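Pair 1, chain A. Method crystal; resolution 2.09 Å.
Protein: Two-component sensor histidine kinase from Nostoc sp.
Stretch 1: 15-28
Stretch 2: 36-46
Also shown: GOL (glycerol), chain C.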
# COMPACT_ATOMS: atom_id res chain seq x y z
N ALA A 15 -1.32 -7.41 3.63
CA ALA A 15 -1.43 -5.98 3.33
C ALA A 15 -0.32 -5.21 4.05
O ALA A 15 0.16 -4.18 3.56
CB ALA A 15 -2.77 -5.47 3.75
N HIS A 16 0.07 -5.70 5.22
CA HIS A 16 1.14 -5.10 6.02
C HIS A 16 2.44 -5.13 5.23
O HIS A 16 3.12 -4.12 5.08
CB HIS A 16 1.27 -5.88 7.33
CG HIS A 16 2.50 -5.54 8.12
ND1 HIS A 16 2.60 -4.39 8.88
CD2 HIS A 16 3.67 -6.20 8.28
CE1 HIS A 16 3.79 -4.37 9.47
NE2 HIS A 16 4.45 -5.45 9.12
N TYR A 17 2.77 -6.30 4.71
CA TYR A 17 3.98 -6.48 3.91
C TYR A 17 3.95 -5.65 2.64
O TYR A 17 4.93 -5.01 2.28
CB TYR A 17 4.15 -7.95 3.57
CG TYR A 17 4.55 -8.78 4.77
CD1 TYR A 17 5.79 -8.60 5.36
CD2 TYR A 17 3.69 -9.73 5.30
CE1 TYR A 17 6.16 -9.35 6.46
CE2 TYR A 17 4.06 -10.49 6.40
CZ TYR A 17 5.30 -10.29 6.97
OH TYR A 17 5.68 -11.04 8.06
N LEU A 18 2.81 -5.65 1.95
CA LEU A 18 2.64 -4.83 0.75
C LEU A 18 2.84 -3.35 1.01
O LEU A 18 3.62 -2.69 0.31
CB LEU A 18 1.23 -5.03 0.17
CG LEU A 18 1.05 -6.23 -0.76
CD1 LEU A 18 -0.42 -6.51 -1.00
CD2 LEU A 18 1.79 -5.99 -2.08
N ILE A 19 2.14 -2.78 1.99
CA ILE A 19 2.18 -1.33 2.14
C ILE A 19 3.56 -0.88 2.61
O ILE A 19 3.98 0.24 2.36
CB ILE A 19 1.11 -0.79 3.10
CG1 ILE A 19 0.93 0.72 2.89
CG2 ILE A 19 1.49 -1.07 4.53
CD1 ILE A 19 0.24 1.06 1.54
N ASN A 20 4.27 -1.76 3.30
CA ASN A 20 5.60 -1.40 3.78
C ASN A 20 6.64 -1.51 2.70
O ASN A 20 7.72 -0.97 2.83
CB ASN A 20 5.95 -2.23 5.00
CG ASN A 20 5.28 -1.71 6.23
OD1 ASN A 20 5.34 -0.51 6.51
ND2 ASN A 20 4.58 -2.57 6.93
N ASN A 21 6.31 -2.21 1.62
CA ASN A 21 7.21 -2.25 0.48
C ASN A 21 6.86 -1.19 -0.55
O ASN A 21 7.64 -0.94 -1.47
CB ASN A 21 7.24 -3.65 -0.12
CG ASN A 21 8.20 -4.55 0.62
OD1 ASN A 21 9.42 -4.45 0.45
ND2 ASN A 21 7.68 -5.41 1.49
N ALA A 22 5.71 -0.55 -0.39
CA ALA A 22 5.34 0.52 -1.30
C ALA A 22 6.28 1.71 -1.14
O ALA A 22 6.60 2.14 -0.03
CB ALA A 22 3.91 0.96 -1.05
N VAL A 23 6.71 2.24 -2.27
CA VAL A 23 7.57 3.41 -2.32
C VAL A 23 6.93 4.67 -1.70
O VAL A 23 7.62 5.53 -1.16
CB VAL A 23 7.96 3.70 -3.79
CG1 VAL A 23 8.38 5.13 -3.99
CG2 VAL A 23 9.07 2.74 -4.23
N GLU A 24 5.61 4.81 -1.80
CA GLU A 24 4.98 6.04 -1.36
C GLU A 24 4.73 6.05 0.15
O GLU A 24 4.31 5.06 0.72
CB GLU A 24 3.66 6.26 -2.10
CG GLU A 24 2.81 7.36 -1.47
CD GLU A 24 2.05 8.19 -2.49
OE1 GLU A 24 1.49 7.60 -3.43
OE2 GLU A 24 2.02 9.43 -2.35
N ALA A 25 4.96 7.19 0.78
CA ALA A 25 4.64 7.34 2.19
C ALA A 25 3.14 7.24 2.38
O ALA A 25 2.37 7.99 1.79
CB ALA A 25 5.18 8.65 2.73
N SER A 26 2.73 6.30 3.22
CA SER A 26 1.32 6.04 3.51
C SER A 26 1.16 5.89 5.01
O SER A 26 1.99 5.25 5.66
CB SER A 26 0.88 4.73 2.86
OG SER A 26 1.23 4.66 1.49
N PHE A 27 0.09 6.45 5.57
CA PHE A 27 -0.14 6.26 7.00
C PHE A 27 -1.58 6.52 7.39
O PHE A 27 -2.35 7.08 6.61
CB PHE A 27 0.80 7.14 7.83
CG PHE A 27 0.68 8.61 7.53
CD1 PHE A 27 -0.33 9.37 8.11
CD2 PHE A 27 1.59 9.24 6.69
CE1 PHE A 27 -0.43 10.74 7.85
CE2 PHE A 27 1.50 10.60 6.42
CZ PHE A 27 0.49 11.35 6.99
N CYS A 28 -1.95 6.08 8.59
CA CYS A 28 -3.30 6.29 9.10
C CYS A 28 -3.27 7.20 10.33
O CYS A 28 -2.43 7.05 11.19
CB CYS A 28 -3.95 4.96 9.47
SG CYS A 28 -4.36 3.93 8.05
N LEU A 36 -1.61 6.16 13.77
CA LEU A 36 -2.07 4.85 14.23
C LEU A 36 -1.27 3.76 13.55
O LEU A 36 -1.07 2.67 14.09
CB LEU A 36 -3.55 4.65 13.89
CG LEU A 36 -4.51 5.66 14.51
CD1 LEU A 36 -5.92 5.38 14.05
CD2 LEU A 36 -4.42 5.64 16.03
N TYR A 37 -0.83 4.05 12.33
CA TYR A 37 -0.09 3.10 11.54
C TYR A 37 0.73 3.88 10.53
O TYR A 37 0.23 4.81 9.92
CB TYR A 37 -1.04 2.14 10.82
CG TYR A 37 -0.31 1.09 10.04
CD1 TYR A 37 0.19 1.36 8.78
CD2 TYR A 37 -0.07 -0.16 10.59
CE1 TYR A 37 0.90 0.40 8.06
CE2 TYR A 37 0.63 -1.12 9.88
CZ TYR A 37 1.11 -0.84 8.63
OH TYR A 37 1.82 -1.79 7.94
N VAL A 38 2.00 3.52 10.36
CA VAL A 38 2.86 4.18 9.38
C VAL A 38 3.62 3.12 8.62
O VAL A 38 4.02 2.13 9.22
CB VAL A 38 3.90 5.14 10.05
CG1 VAL A 38 3.19 6.32 10.68
CG2 VAL A 38 4.75 4.39 11.10
N ASN A 39 3.82 3.33 7.31
CA ASN A 39 4.66 2.42 6.53
C ASN A 39 6.11 2.89 6.50
O ASN A 39 6.41 4.03 6.87
CB ASN A 39 4.10 2.20 5.10
CG ASN A 39 4.42 3.34 4.13
OD1 ASN A 39 4.75 4.45 4.53
ND2 ASN A 39 4.27 3.07 2.84
N ASP A 40 7.02 2.01 6.10
CA ASP A 40 8.44 2.31 6.11
C ASP A 40 8.77 3.62 5.37
O ASP A 40 9.60 4.40 5.84
CB ASP A 40 9.24 1.14 5.50
CG ASP A 40 9.15 -0.15 6.33
OD1 ASP A 40 8.66 -0.11 7.48
OD2 ASP A 40 9.60 -1.20 5.84
N ALA A 41 8.13 3.87 4.23
CA ALA A 41 8.41 5.09 3.48
C ALA A 41 8.09 6.35 4.30
O ALA A 41 8.79 7.36 4.20
CB ALA A 41 7.64 5.11 2.14
N THR A 42 7.05 6.30 5.13
CA THR A 42 6.74 7.40 6.04
C THR A 42 7.83 7.62 7.10
O THR A 42 8.18 8.76 7.42
CB THR A 42 5.40 7.18 6.76
OG1 THR A 42 4.33 7.26 5.81
CG2 THR A 42 5.17 8.24 7.83
N CYS A 43 8.36 6.54 7.66
CA CYS A 43 9.47 6.67 8.60
C CYS A 43 10.67 7.32 7.90
O CYS A 43 11.27 8.24 8.43
CB CYS A 43 9.84 5.30 9.18
SG CYS A 43 8.42 4.50 9.94
N ARG A 44 10.98 6.87 6.69
CA ARG A 44 12.09 7.45 5.95
C ARG A 44 11.89 8.94 5.69
O ARG A 44 12.82 9.74 5.86
CB ARG A 44 12.29 6.72 4.62
CG ARG A 44 13.43 7.34 3.80
CD ARG A 44 13.28 7.14 2.30
NE ARG A 44 14.09 8.13 1.57
CZ ARG A 44 13.65 9.32 1.17
NH1 ARG A 44 12.40 9.72 1.39
NH2 ARG A 44 14.49 10.14 0.52
N MSE A 45 10.70 9.33 5.28
CA MSE A 45 10.45 10.72 4.88
C MSE A 45 10.49 11.66 6.08
O MSE A 45 11.08 12.75 6.02
CB MSE A 45 9.08 10.83 4.20
CG MSE A 45 8.70 12.24 3.84
SE MSE A 45 6.90 12.32 3.03
CE MSE A 45 5.84 11.83 4.56
N THR A 46 9.85 11.26 7.16
CA THR A 46 9.77 12.10 8.34
C THR A 46 11.03 11.96 9.21
O THR A 46 11.30 12.80 10.06
CB THR A 46 8.58 11.71 9.20
OG1 THR A 46 8.79 10.38 9.70
CG2 THR A 46 7.29 11.75 8.39
C1 GOL C . 9.70 -4.68 7.80
O1 GOL C . 10.66 -3.65 7.86
C2 GOL C . 8.39 -4.26 8.47
O2 GOL C . 8.15 -2.88 8.30
C3 GOL C . 8.41 -4.63 9.95
O3 GOL C . 7.30 -5.44 10.24
O HOH W 1 7.03 1.67 2.42

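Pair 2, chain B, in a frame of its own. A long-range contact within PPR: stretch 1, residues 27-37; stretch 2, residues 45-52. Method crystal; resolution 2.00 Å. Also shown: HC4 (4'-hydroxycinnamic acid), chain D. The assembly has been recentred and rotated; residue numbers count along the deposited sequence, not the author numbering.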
# COMPACT_ATOMS: atom_id res chain seq x y z
N GLU B 27 -1.89 13.20 12.22
CA GLU B 27 -0.56 12.66 12.47
C GLU B 27 -0.32 11.58 11.40
O GLU B 27 0.79 11.44 10.90
CB GLU B 27 -0.49 12.06 13.86
N PHE B 28 -1.40 10.88 11.05
CA PHE B 28 -1.41 9.83 10.03
C PHE B 28 -1.12 10.39 8.63
O PHE B 28 -0.45 9.74 7.83
CB PHE B 28 -2.76 9.07 10.07
CG PHE B 28 -2.99 8.12 8.91
CD1 PHE B 28 -2.13 7.03 8.67
CD2 PHE B 28 -4.10 8.30 8.05
CE1 PHE B 28 -2.36 6.14 7.60
CE2 PHE B 28 -4.35 7.41 6.97
CZ PHE B 28 -3.48 6.32 6.74
N ASP B 29 -1.60 11.60 8.36
CA ASP B 29 -1.37 12.25 7.07
C ASP B 29 -0.09 13.09 7.04
O ASP B 29 0.29 13.62 5.99
CB ASP B 29 -2.59 13.07 6.64
CG ASP B 29 -3.70 12.20 6.04
OD1 ASP B 29 -4.28 11.37 6.77
OD2 ASP B 29 -3.98 12.33 4.83
N ALA B 30 0.60 13.11 8.18
CA ALA B 30 1.87 13.84 8.35
C ALA B 30 3.08 12.89 8.46
O ALA B 30 4.20 13.36 8.65
CB ALA B 30 1.80 14.75 9.56
N LEU B 31 2.84 11.58 8.32
CA LEU B 31 3.89 10.55 8.38
C LEU B 31 5.01 10.70 7.34
O LEU B 31 4.73 11.02 6.18
CB LEU B 31 3.27 9.15 8.27
CG LEU B 31 2.50 8.60 9.45
CD1 LEU B 31 1.94 7.25 9.07
CD2 LEU B 31 3.40 8.48 10.67
N PRO B 32 6.29 10.47 7.73
CA PRO B 32 7.44 10.60 6.81
C PRO B 32 7.44 9.56 5.68
O PRO B 32 8.20 9.68 4.71
CB PRO B 32 8.64 10.43 7.74
CG PRO B 32 8.13 9.55 8.83
CD PRO B 32 6.76 10.11 9.09
N VAL B 33 6.59 8.55 5.84
CA VAL B 33 6.42 7.45 4.88
C VAL B 33 4.97 7.37 4.38
O VAL B 33 4.04 7.79 5.09
CB VAL B 33 6.78 6.06 5.55
CG1 VAL B 33 8.24 6.03 5.97
CG2 VAL B 33 5.89 5.78 6.77
N GLY B 34 4.78 6.82 3.18
CA GLY B 34 3.44 6.65 2.64
C GLY B 34 2.78 5.48 3.37
O GLY B 34 3.46 4.54 3.71
N ALA B 35 1.48 5.57 3.64
CA ALA B 35 0.76 4.51 4.37
C ALA B 35 -0.62 4.19 3.80
O ALA B 35 -1.48 5.06 3.71
CB ALA B 35 0.66 4.89 5.85
N ILE B 36 -0.81 2.93 3.42
CA ILE B 36 -2.07 2.44 2.83
C ILE B 36 -2.60 1.22 3.60
O ILE B 36 -1.85 0.28 3.84
CB ILE B 36 -1.89 1.98 1.34
CG1 ILE B 36 -1.25 3.09 0.51
CG2 ILE B 36 -3.25 1.59 0.73
CD1 ILE B 36 -0.40 2.61 -0.65
N GLN B 37 -3.89 1.25 3.96
CA GLN B 37 -4.53 0.13 4.64
C GLN B 37 -5.48 -0.54 3.68
O GLN B 37 -6.33 0.11 3.09
CB GLN B 37 -5.32 0.56 5.88
CG GLN B 37 -5.81 -0.60 6.75
CD GLN B 37 -6.63 -0.12 7.94
OE1 GLN B 37 -6.18 -0.18 9.08
NE2 GLN B 37 -7.84 0.35 7.68
N HIS B 45 -8.89 0.97 2.44
CA HIS B 45 -9.68 1.51 3.53
C HIS B 45 -9.10 2.84 4.02
O HIS B 45 -9.85 3.77 4.30
CB HIS B 45 -9.87 0.48 4.65
CG HIS B 45 -10.78 -0.66 4.27
ND1 HIS B 45 -12.13 -0.66 4.53
CD2 HIS B 45 -10.53 -1.81 3.61
CE1 HIS B 45 -12.68 -1.75 4.04
NE2 HIS B 45 -11.72 -2.47 3.48
N ARG B 46 -7.77 2.94 4.08
CA ARG B 46 -7.10 4.18 4.48
C ARG B 46 -6.00 4.51 3.49
O ARG B 46 -5.30 3.61 3.02
CB ARG B 46 -6.48 4.10 5.89
CG ARG B 46 -7.41 3.77 7.05
CD ARG B 46 -8.53 4.78 7.27
NE ARG B 46 -9.48 4.22 8.23
CZ ARG B 46 -10.66 3.68 7.91
NH1 ARG B 46 -11.07 3.63 6.65
NH2 ARG B 46 -11.39 3.10 8.86
N TYR B 47 -5.82 5.80 3.21
CA TYR B 47 -4.83 6.28 2.25
C TYR B 47 -4.37 7.67 2.71
O TYR B 47 -5.14 8.63 2.60
CB TYR B 47 -5.50 6.36 0.86
CG TYR B 47 -4.58 6.49 -0.33
CD1 TYR B 47 -4.04 5.35 -0.96
CD2 TYR B 47 -4.23 7.76 -0.85
CE1 TYR B 47 -3.17 5.47 -2.08
CE2 TYR B 47 -3.37 7.89 -1.96
CZ TYR B 47 -2.85 6.75 -2.57
OH TYR B 47 -1.97 6.91 -3.61
N ASN B 48 -3.12 7.78 3.19
CA ASN B 48 -2.60 9.07 3.66
C ASN B 48 -2.14 10.09 2.60
O ASN B 48 -2.02 9.75 1.43
CB ASN B 48 -1.56 8.90 4.80
CG ASN B 48 -0.16 8.51 4.32
OD1 ASN B 48 0.01 7.93 3.24
ND2 ASN B 48 0.85 8.82 5.13
N ARG B 49 -1.88 11.32 3.05
CA ARG B 49 -1.45 12.45 2.21
C ARG B 49 -0.01 12.37 1.68
O ARG B 49 0.28 12.89 0.60
CB ARG B 49 -1.65 13.76 2.95
N THR B 50 0.88 11.73 2.45
CA THR B 50 2.29 11.56 2.06
C THR B 50 2.35 10.67 0.82
O THR B 50 3.14 10.94 -0.09
CB THR B 50 3.11 10.89 3.18
OG1 THR B 50 2.83 11.53 4.43
CG2 THR B 50 4.61 11.01 2.89
N GLU B 51 1.48 9.66 0.79
CA GLU B 51 1.37 8.72 -0.33
C GLU B 51 0.73 9.40 -1.52
O GLU B 51 1.10 9.13 -2.66
CB GLU B 51 0.57 7.46 0.07
CG GLU B 51 0.61 6.28 -0.95
CD GLU B 51 2.01 5.80 -1.36
OE1 GLU B 51 3.00 6.05 -0.64
OE2 GLU B 51 2.12 5.17 -2.43
N SER B 52 -0.23 10.28 -1.23
CA SER B 52 -0.93 11.08 -2.24
C SER B 52 0.04 12.02 -2.92
O SER B 52 -0.05 12.23 -4.12
CB SER B 52 -2.05 11.90 -1.60
OG SER B 52 -2.65 12.77 -2.53
C1 HC4 D . 1.86 0.89 -10.29
O1 HC4 D . 0.88 0.77 -11.09
C2 HC4 D . 1.87 1.76 -9.14
C3 HC4 D . 0.90 2.64 -8.90
C1' HC4 D . 0.68 3.32 -7.66
C2' HC4 D . -0.45 4.25 -7.55
C3' HC4 D . -0.73 4.87 -6.31
C4' HC4 D . 0.04 4.53 -5.16
C5' HC4 D . 1.13 3.63 -5.27
C6' HC4 D . 1.41 3.03 -6.50
O4' HC4 D . -0.20 5.08 -3.99

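Pair 1 and pair 2 share one backbone arrangement: an antiparallel two-strand pairing whose second strand is followed directly by an asparagine that caps a helix, while the chain before the first strand folds back over that asparagine. Fourteen central residues superpose with an RMSD of 0.8 Å. The strands run at 171° in pair 1 and 169° in pair 2, and Phe A27–Val A38 and Cys A28–Tyr A37 match Ile B36–Tyr B47 and Gln B37–Arg B46.

The shared centre is Asn A39, matched by Asn B48, both with chi1 of 79° (p). An amide suits this place because it offers a donor and an acceptor at once. Its oxygen receives a strand amide (Ser A26 N to Asn A39 OD1, 3.0 Å; Ala B35 N to Asn B48 OD1, 2.8 Å) and also caps the helix, from Thr A42 N at 3.0 Å to Asn A39 OD1 and, weakly, from Glu B51 N at 3.3 Å to Asn B48 OD1. Its nitrogen ties down the chain before the first strand: Asn A39 ND2 reaches helical Ile A19 O and loop Glu A24 O, each at 2.9 Å, whereas Asn B48 ND2 reaches Phe B28 O at 3.1 Å and, weakly, Val B33 O at 3.4 Å.

Around this centre the side chains differ. Asn A20 accepts from the first helical amide, Asp A40 N to Asn A20 OD1 at 3.1 Å; its match, Asp B29, places OD2 2.9 Å from Arg B49 N. Ile A19 lays CG2 3.9 Å from Tyr A37 CE1, but Phe B28 sets its ring face against the asparagine itself, with Asn B48 CB 3.9 Å from the ring centroid.

At Ala A41 a methyl suffices, its CB 3.3 Å from Val A23 O. Thr B50 instead uses its hydroxyl, OG1 donating to Leu B31 O at 2.6 Å.

Ala A25 has room for its CB, 3.5 Å from Thr A42 OG1 and 3.7 Å from CE of selenomethionine Met A45. The matching Gly B34 has none, and an ideal CB there would lie 1.9 Å from Glu B51 OE1, a clash. The longer Glu B51 thus occupies space that the smaller Thr A42 leaves open, and its OE2 accepts from O4' of the 4'-hydroxycinnamic acid at 2.8 Å.

On the strands, apolar surface suits one buried face: Phe A27 CB packs 3.8 Å from Val A38 CG1, while Ile B36 CG1 lies 3.9 Å from Tyr B47 CD1. On the other face, Tyr A37 OH hydrogen-bonds His A16 ND1 at 2.9 Å. Long Arg B46 lays its guanidinium face against Gln B37 NE2.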